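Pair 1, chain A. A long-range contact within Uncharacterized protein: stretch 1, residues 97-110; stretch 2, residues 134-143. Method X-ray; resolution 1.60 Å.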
# COMPACT_ATOMS: atom_id res chain seq x y z
N HIS A 97 -6.91 -3.05 -15.25
CA HIS A 97 -7.43 -4.17 -14.47
C HIS A 97 -6.88 -4.10 -13.08
O HIS A 97 -6.00 -4.89 -12.71
CB HIS A 97 -7.07 -5.51 -15.11
CG HIS A 97 -7.62 -5.67 -16.50
ND1 HIS A 97 -8.94 -5.72 -16.76
CD2 HIS A 97 -6.97 -5.80 -17.72
CE1 HIS A 97 -9.13 -5.86 -18.09
NE2 HIS A 97 -7.92 -5.91 -18.67
N TRP A 98 -7.39 -3.16 -12.30
CA TRP A 98 -6.82 -2.84 -11.00
C TRP A 98 -6.84 -4.01 -10.04
O TRP A 98 -5.82 -4.33 -9.42
CB TRP A 98 -7.51 -1.60 -10.43
CG TRP A 98 -6.88 -1.13 -9.16
CD1 TRP A 98 -5.81 -0.26 -9.02
CD2 TRP A 98 -7.25 -1.52 -7.82
NE1 TRP A 98 -5.51 -0.08 -7.70
CE2 TRP A 98 -6.33 -0.82 -6.92
CE3 TRP A 98 -8.21 -2.36 -7.28
CZ2 TRP A 98 -6.40 -0.97 -5.54
CZ3 TRP A 98 -8.27 -2.50 -5.89
CH2 TRP A 98 -7.39 -1.82 -5.04
N SER A 99 -7.98 -4.70 -9.92
CA SER A 99 -8.07 -5.83 -8.98
C SER A 99 -7.10 -6.97 -9.33
O SER A 99 -6.53 -7.59 -8.44
CB SER A 99 -9.51 -6.35 -8.87
OG SER A 99 -9.88 -7.05 -10.04
N LEU A 100 -6.90 -7.23 -10.63
CA LEU A 100 -5.97 -8.26 -11.09
C LEU A 100 -4.53 -7.83 -10.84
O LEU A 100 -3.70 -8.65 -10.48
CB LEU A 100 -6.15 -8.57 -12.57
CG LEU A 100 -7.51 -9.12 -13.00
CD1 LEU A 100 -7.46 -9.56 -14.45
CD2 LEU A 100 -7.90 -10.28 -12.11
N ALA A 101 -4.26 -6.54 -11.04
CA ALA A 101 -2.91 -6.01 -10.79
C ALA A 101 -2.57 -6.11 -9.30
O ALA A 101 -1.42 -6.39 -8.94
CB ALA A 101 -2.77 -4.58 -11.29
N LEU A 102 -3.57 -5.87 -8.45
CA LEU A 102 -3.39 -5.97 -7.00
C LEU A 102 -3.12 -7.42 -6.62
O LEU A 102 -2.25 -7.70 -5.79
CB LEU A 102 -4.65 -5.49 -6.26
CG LEU A 102 -4.58 -4.73 -4.93
CD1 LEU A 102 -5.73 -5.13 -4.01
CD2 LEU A 102 -3.25 -4.81 -4.19
N ALA A 103 -3.85 -8.35 -7.23
CA ALA A 103 -3.60 -9.76 -7.00
C ALA A 103 -2.18 -10.12 -7.42
O ALA A 103 -1.51 -10.90 -6.75
CB ALA A 103 -4.64 -10.62 -7.71
N ALA A 104 -1.70 -9.53 -8.53
CA ALA A 104 -0.32 -9.76 -8.97
C ALA A 104 0.67 -9.23 -7.93
O ALA A 104 1.66 -9.90 -7.61
CB ALA A 104 -0.06 -9.14 -10.33
N LEU A 105 0.39 -8.03 -7.41
CA LEU A 105 1.21 -7.44 -6.34
C LEU A 105 1.34 -8.40 -5.16
O LEU A 105 2.45 -8.61 -4.65
CB LEU A 105 0.64 -6.09 -5.88
CG LEU A 105 1.37 -5.38 -4.72
CD1 LEU A 105 2.83 -5.12 -5.06
CD2 LEU A 105 0.67 -4.09 -4.34
N HIS A 106 0.23 -8.98 -4.72
CA HIS A 106 0.27 -9.90 -3.58
C HIS A 106 1.08 -11.15 -3.84
O HIS A 106 1.71 -11.68 -2.91
CB HIS A 106 -1.13 -10.23 -3.09
CG HIS A 106 -1.77 -9.10 -2.31
ND1 HIS A 106 -1.19 -8.55 -1.23
CD2 HIS A 106 -2.98 -8.45 -2.49
CE1 HIS A 106 -2.00 -7.59 -0.74
NE2 HIS A 106 -3.10 -7.54 -1.52
N VAL A 107 1.08 -11.63 -5.08
CA VAL A 107 1.98 -12.72 -5.46
C VAL A 107 3.42 -12.24 -5.29
O VAL A 107 4.24 -12.93 -4.69
CB VAL A 107 1.74 -13.23 -6.89
CG1 VAL A 107 2.75 -14.30 -7.26
CG2 VAL A 107 0.33 -13.80 -7.04
N ALA A 108 3.74 -11.04 -5.80
CA ALA A 108 5.10 -10.51 -5.69
C ALA A 108 5.54 -10.39 -4.23
O ALA A 108 6.70 -10.67 -3.89
CB ALA A 108 5.22 -9.17 -6.40
N ARG A 109 4.61 -9.97 -3.38
CA ARG A 109 4.92 -9.69 -1.97
C ARG A 109 5.43 -10.92 -1.22
O ARG A 109 6.11 -10.78 -0.20
CB ARG A 109 3.71 -9.09 -1.25
CG ARG A 109 3.34 -7.66 -1.67
CD ARG A 109 2.16 -7.12 -0.87
NE ARG A 109 2.41 -7.32 0.55
CZ ARG A 109 1.84 -8.26 1.31
NH1 ARG A 109 0.91 -9.06 0.80
NH2 ARG A 109 2.20 -8.39 2.58
N ALA A 110 5.09 -12.11 -1.71
CA ALA A 110 5.50 -13.37 -1.07
C ALA A 110 6.81 -13.94 -1.63
O ALA A 110 7.31 -14.96 -1.14
CB ALA A 110 4.40 -14.41 -1.18
N ALA A 134 -15.48 -2.30 -2.59
CA ALA A 134 -14.60 -3.46 -2.71
C ALA A 134 -13.14 -3.02 -2.84
O ALA A 134 -12.26 -3.60 -2.21
CB ALA A 134 -15.01 -4.33 -3.88
N ALA A 135 -12.91 -1.98 -3.65
CA ALA A 135 -11.56 -1.44 -3.83
C ALA A 135 -11.06 -0.78 -2.54
O ALA A 135 -9.89 -0.94 -2.16
CB ALA A 135 -11.51 -0.47 -5.00
N ALA A 136 -11.95 -0.07 -1.85
CA ALA A 136 -11.62 0.55 -0.56
C ALA A 136 -11.17 -0.51 0.45
O ALA A 136 -10.17 -0.33 1.16
CB ALA A 136 -12.81 1.33 -0.03
N ALA A 137 -11.91 -1.61 0.50
CA ALA A 137 -11.59 -2.72 1.38
C ALA A 137 -10.24 -3.32 1.02
O ALA A 137 -9.46 -3.67 1.91
CB ALA A 137 -12.67 -3.79 1.30
N ALA A 138 -9.98 -3.45 -0.28
CA ALA A 138 -8.72 -4.02 -0.74
C ALA A 138 -7.54 -3.10 -0.42
O ALA A 138 -6.45 -3.58 -0.09
CB ALA A 138 -8.78 -4.34 -2.23
N VAL A 139 -7.76 -1.79 -0.51
CA VAL A 139 -6.71 -0.83 -0.15
C VAL A 139 -6.43 -0.88 1.35
O VAL A 139 -5.27 -0.87 1.77
CB VAL A 139 -7.05 0.61 -0.59
CG1 VAL A 139 -6.11 1.61 0.07
CG2 VAL A 139 -6.96 0.75 -2.10
N ASP A 140 -7.48 -0.93 2.17
CA ASP A 140 -7.28 -1.01 3.62
C ASP A 140 -6.49 -2.26 3.99
O ASP A 140 -5.62 -2.22 4.87
CB ASP A 140 -8.61 -1.01 4.38
CG ASP A 140 -9.36 0.29 4.27
OD1 ASP A 140 -8.82 1.29 3.75
OD2 ASP A 140 -10.53 0.30 4.71
N ALA A 141 -6.81 -3.37 3.32
CA ALA A 141 -6.13 -4.63 3.54
C ALA A 141 -4.66 -4.56 3.12
O ALA A 141 -3.79 -5.11 3.80
CB ALA A 141 -6.85 -5.78 2.84
N LEU A 142 -4.39 -3.88 2.01
CA LEU A 142 -3.01 -3.70 1.54
C LEU A 142 -2.18 -2.95 2.58
O LEU A 142 -1.01 -3.29 2.82
CB LEU A 142 -2.98 -2.98 0.19
CG LEU A 142 -1.60 -2.65 -0.39
CD1 LEU A 142 -0.79 -3.92 -0.62
CD2 LEU A 142 -1.73 -1.84 -1.67
N VAL A 143 -2.79 -1.94 3.21
CA VAL A 143 -2.10 -1.17 4.25
C VAL A 143 -1.81 -2.02 5.48
O VAL A 143 -0.71 -1.95 6.04
CB VAL A 143 -2.86 0.13 4.60
CG1 VAL A 143 -2.28 0.76 5.86
CG2 VAL A 143 -2.78 1.10 3.44
O HOH W 1 -5.33 -6.18 -0.55

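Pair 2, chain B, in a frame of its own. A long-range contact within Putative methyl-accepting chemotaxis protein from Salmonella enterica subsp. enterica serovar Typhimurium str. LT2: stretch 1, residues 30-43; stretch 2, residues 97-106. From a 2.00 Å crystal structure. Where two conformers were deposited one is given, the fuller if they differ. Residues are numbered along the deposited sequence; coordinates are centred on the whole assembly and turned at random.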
# COMPACT_ATOMS: atom_id res chain seq x y z
N GLN B 30 -0.18 5.45 3.47
CA GLN B 30 -0.06 6.52 4.48
C GLN B 30 0.36 5.96 5.85
O GLN B 30 1.02 6.65 6.64
CB GLN B 30 -1.37 7.30 4.62
CG GLN B 30 -1.75 8.06 3.35
CD GLN B 30 -0.76 9.14 3.02
OE1 GLN B 30 -0.18 9.78 3.90
NE2 GLN B 30 -0.58 9.37 1.74
N TYR B 31 -0.05 4.73 6.13
CA TYR B 31 0.39 4.11 7.34
C TYR B 31 1.89 3.79 7.24
O TYR B 31 2.66 4.14 8.15
CB TYR B 31 -0.44 2.86 7.64
CG TYR B 31 0.20 1.98 8.67
CD1 TYR B 31 0.27 2.37 10.00
CD2 TYR B 31 0.78 0.77 8.32
CE1 TYR B 31 0.89 1.58 10.95
CE2 TYR B 31 1.39 -0.04 9.26
CZ TYR B 31 1.44 0.37 10.58
OH TYR B 31 2.04 -0.42 11.52
N PHE B 32 2.33 3.15 6.14
CA PHE B 32 3.75 2.82 6.03
C PHE B 32 4.56 4.12 6.09
O PHE B 32 5.61 4.15 6.73
CB PHE B 32 4.11 2.01 4.79
CG PHE B 32 3.53 0.61 4.75
CD1 PHE B 32 3.40 -0.13 5.92
CD2 PHE B 32 3.24 0.00 3.55
CE1 PHE B 32 2.89 -1.42 5.88
CE2 PHE B 32 2.73 -1.29 3.52
CZ PHE B 32 2.56 -2.00 4.68
N ARG B 33 4.08 5.16 5.44
CA ARG B 33 4.79 6.41 5.48
C ARG B 33 4.94 6.86 6.93
O ARG B 33 6.04 7.13 7.38
CB ARG B 33 4.10 7.49 4.65
CG ARG B 33 4.32 7.35 3.15
CD ARG B 33 3.62 8.46 2.39
NE ARG B 33 3.96 8.43 0.98
CZ ARG B 33 3.48 9.28 0.08
NH1 ARG B 33 2.61 10.20 0.45
NH2 ARG B 33 3.88 9.20 -1.18
N PHE B 34 3.82 6.90 7.65
CA PHE B 34 3.80 7.34 9.02
C PHE B 34 4.93 6.70 9.84
O PHE B 34 5.58 7.40 10.60
CB PHE B 34 2.47 6.99 9.68
CG PHE B 34 2.50 7.13 11.18
CD1 PHE B 34 2.38 8.38 11.78
CD2 PHE B 34 2.69 6.03 11.99
CE1 PHE B 34 2.45 8.51 13.15
CE2 PHE B 34 2.75 6.16 13.37
CZ PHE B 34 2.63 7.41 13.94
N VAL B 35 5.13 5.40 9.69
CA VAL B 35 6.12 4.68 10.45
C VAL B 35 7.52 5.18 10.11
O VAL B 35 8.36 5.26 10.99
CB VAL B 35 6.01 3.16 10.22
CG1 VAL B 35 7.18 2.41 10.86
CG2 VAL B 35 4.69 2.61 10.71
N THR B 36 7.77 5.51 8.85
CA THR B 36 9.09 5.97 8.44
C THR B 36 9.28 7.44 8.82
O THR B 36 10.33 7.81 9.36
CB THR B 36 9.31 5.78 6.93
OG1 THR B 36 8.44 6.66 6.23
CG2 THR B 36 9.09 4.36 6.47
N ARG B 37 8.25 8.24 8.55
CA ARG B 37 8.25 9.67 8.85
C ARG B 37 8.66 9.88 10.31
O ARG B 37 9.64 10.58 10.62
CB ARG B 37 6.84 10.24 8.63
CG ARG B 37 6.17 9.79 7.33
CD ARG B 37 6.29 10.69 6.11
NE ARG B 37 5.37 11.82 6.17
CZ ARG B 37 5.07 12.60 5.13
NH1 ARG B 37 4.25 13.63 5.29
NH2 ARG B 37 5.58 12.35 3.94
N LEU B 38 7.92 9.21 11.19
CA LEU B 38 8.08 9.33 12.66
C LEU B 38 9.47 8.85 13.12
O LEU B 38 10.05 9.42 14.06
CB LEU B 38 6.99 8.51 13.36
CG LEU B 38 7.00 8.59 14.89
CD1 LEU B 38 7.01 10.04 15.34
CD2 LEU B 38 5.82 7.84 15.49
N SER B 39 9.96 7.79 12.49
CA SER B 39 11.26 7.24 12.84
C SER B 39 12.38 8.26 12.56
O SER B 39 13.26 8.47 13.40
CB SER B 39 11.49 5.93 12.12
OG SER B 39 12.79 5.42 12.38
N ARG B 40 12.33 8.92 11.39
CA ARG B 40 13.37 9.91 11.06
C ARG B 40 13.31 11.09 12.04
O ARG B 40 14.36 11.62 12.45
CB ARG B 40 13.23 10.40 9.61
CG ARG B 40 13.35 9.30 8.57
CD ARG B 40 13.54 9.87 7.17
NE ARG B 40 12.58 10.93 6.88
CZ ARG B 40 11.35 10.74 6.44
NH1 ARG B 40 10.89 9.52 6.23
NH2 ARG B 40 10.56 11.78 6.19
N ALA B 41 12.10 11.50 12.42
CA ALA B 41 11.95 12.61 13.38
C ALA B 41 12.57 12.21 14.73
O ALA B 41 13.19 13.04 15.41
CB ALA B 41 10.50 13.00 13.52
N MSE B 42 12.44 10.93 15.11
CA MSE B 42 12.99 10.42 16.39
C MSE B 42 14.49 10.24 16.40
O MSE B 42 15.13 10.38 17.44
CB MSE B 42 12.28 9.13 16.79
CG MSE B 42 10.84 9.48 17.16
SE MSE B 42 10.75 10.01 19.05
CE MSE B 42 10.31 11.90 18.77
N ASP B 43 15.07 9.89 15.25
CA ASP B 43 16.52 9.77 15.18
C ASP B 43 17.11 11.14 15.52
O ASP B 43 18.08 11.23 16.26
CB ASP B 43 16.96 9.30 13.80
CG ASP B 43 16.56 7.86 13.53
OD1 ASP B 43 15.99 7.22 14.43
OD2 ASP B 43 16.85 7.37 12.41
N GLY B 97 -2.67 2.03 17.82
CA GLY B 97 -1.27 1.88 17.46
C GLY B 97 -0.61 3.21 17.13
O GLY B 97 0.29 3.67 17.83
N VAL B 98 -1.12 3.84 16.08
CA VAL B 98 -0.59 5.06 15.50
C VAL B 98 -0.72 6.28 16.42
O VAL B 98 0.25 7.01 16.61
CB VAL B 98 -1.27 5.33 14.15
CG1 VAL B 98 -1.04 6.75 13.67
CG2 VAL B 98 -0.84 4.32 13.11
N VAL B 99 -1.92 6.55 16.89
CA VAL B 99 -2.13 7.73 17.70
C VAL B 99 -1.28 7.67 18.98
O VAL B 99 -0.58 8.63 19.29
CB VAL B 99 -3.63 7.95 18.00
CG1 VAL B 99 -3.83 8.91 19.16
CG2 VAL B 99 -4.37 8.43 16.77
N PRO B 100 -1.32 6.56 19.71
CA PRO B 100 -0.48 6.59 20.89
C PRO B 100 0.98 6.90 20.54
O PRO B 100 1.57 7.80 21.15
CB PRO B 100 -0.64 5.20 21.50
CG PRO B 100 -2.06 4.85 21.16
CD PRO B 100 -2.23 5.40 19.76
N GLN B 101 1.54 6.20 19.56
CA GLN B 101 2.94 6.43 19.18
C GLN B 101 3.21 7.93 19.03
O GLN B 101 4.20 8.43 19.54
CB GLN B 101 3.31 5.74 17.87
CG GLN B 101 3.40 4.22 17.98
CD GLN B 101 4.08 3.65 16.76
OE1 GLN B 101 4.69 4.38 15.98
NE2 GLN B 101 4.01 2.34 16.60
N MSE B 102 2.33 8.63 18.32
CA MSE B 102 2.52 10.06 18.11
C MSE B 102 2.48 10.86 19.38
O MSE B 102 3.28 11.78 19.56
CB MSE B 102 1.42 10.59 17.21
CG MSE B 102 1.96 10.68 15.80
SE MSE B 102 2.65 12.49 15.50
CE MSE B 102 4.47 11.84 15.23
N GLN B 103 1.54 10.55 20.27
CA GLN B 103 1.41 11.29 21.51
C GLN B 103 2.60 10.94 22.42
O GLN B 103 3.15 11.81 23.13
CB GLN B 103 0.04 11.01 22.14
CG GLN B 103 -1.10 11.62 21.32
CD GLN B 103 -2.48 11.33 21.86
OE1 GLN B 103 -2.74 10.28 22.46
NE2 GLN B 103 -3.41 12.23 21.60
N LEU B 104 3.05 9.70 22.33
CA LEU B 104 4.14 9.19 23.14
C LEU B 104 5.47 9.72 22.59
O LEU B 104 6.41 9.96 23.35
CB LEU B 104 4.05 7.67 23.09
CG LEU B 104 4.45 6.89 24.35
CD1 LEU B 104 3.70 7.40 25.57
CD2 LEU B 104 4.18 5.41 24.15
N ALA B 105 5.56 9.92 21.28
CA ALA B 105 6.80 10.41 20.67
C ALA B 105 7.05 11.87 21.06
O ALA B 105 8.18 12.37 21.03
CB ALA B 105 6.73 10.26 19.16
N GLN B 106 5.97 12.54 21.44
CA GLN B 106 6.05 13.93 21.83
C GLN B 106 6.19 14.04 23.36
O GLN B 106 6.16 15.15 23.88
CB GLN B 106 4.81 14.65 21.30
CG GLN B 106 4.74 14.68 19.77
CD GLN B 106 3.43 15.17 19.22
OE1 GLN B 106 3.39 16.00 18.32
NE2 GLN B 106 2.33 14.66 19.75

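What separates these two contacts most sharply? It is the size of the second-helix side chains at the matched contact positions. In pair 1 an alanine, Ala138(A), points toward the first helix, and the first helix supplies the bulk: CD1 of Leu102(A) comes to 3.6 Å from CB of Ala138(A), and CH2 of Trp98(A) lies 4.0 Å from the same CB, which meets the indole at its edge. The matching position in pair 2 is Gln101(B), which also points toward its partner, and its OE1 lies 3.7 Å from both CE2 of Phe34(B) and CD2 of Leu38(B).

What geometry do they share? Both are pairs of nearly parallel helices, crossing at 17° with axes 11.6 Å apart at closest in pair 1 and 11.5 Å in pair 2. Fourteen central residues superpose with an RMSD of 0.7 Å. Leu102(A) falls on Leu38(B) with CA atoms 0.3 Å apart, and the two side-chain centres differ by just 0.7 Å. Neither interface has a direct hydrogen bond between its stretches.

How does each pair use the aromatic residue at the matched position Trp98(A)/Phe34(B)? Both are near t in chi1. The indole reaches across several small groups: its CZ3 is 3.9 Å from CB of Ala135(A), and its CZ2 is 3.9 Å from CG2 of Val139(A). In pair 2 the counterpart of Ala135(A) is the branched Val98(B), whose CG1 sits over the face of the Phe34(B) ring, 3.8 Å from its centroid, in a CH-pi contact; CG2 of Val98(B) lies 3.8 Å from CD1 of Tyr31(B), at that ring's edge. Met102(B), a selenomethionine matching Val139(A), brings its CG to 3.5 Å from CE1 of Phe34(B), at the ring edge. A smaller aromatic ring thus meets larger aliphatic partners.

What happens further along the helices? In pair 1, Leu142(A) acts as a knob among Leu102(A), Leu105(A), His106(A) and Arg109(A); its CD1 lies 4.0 Å from CD2 of Leu105(A) and 3.9 Å from CE1 of His106(A). The imidazole also allows a polar link, for one water lies 2.8 Å from NE2 of His106(A) and donates to O of Ala138(A) at 2.9 Å. Met42(B), also a selenomethionine, takes the place of His106(A), with side-chain centres 0.5 Å apart. Its contact is with Ala105(B): CE of Met42(B) lies 4.0 Å from CB and 3.1 Å from O of Ala105(B). The same CB is 3.8 Å from CD1 of Leu38(B), so the alanine packs against two long side chains of the first helix.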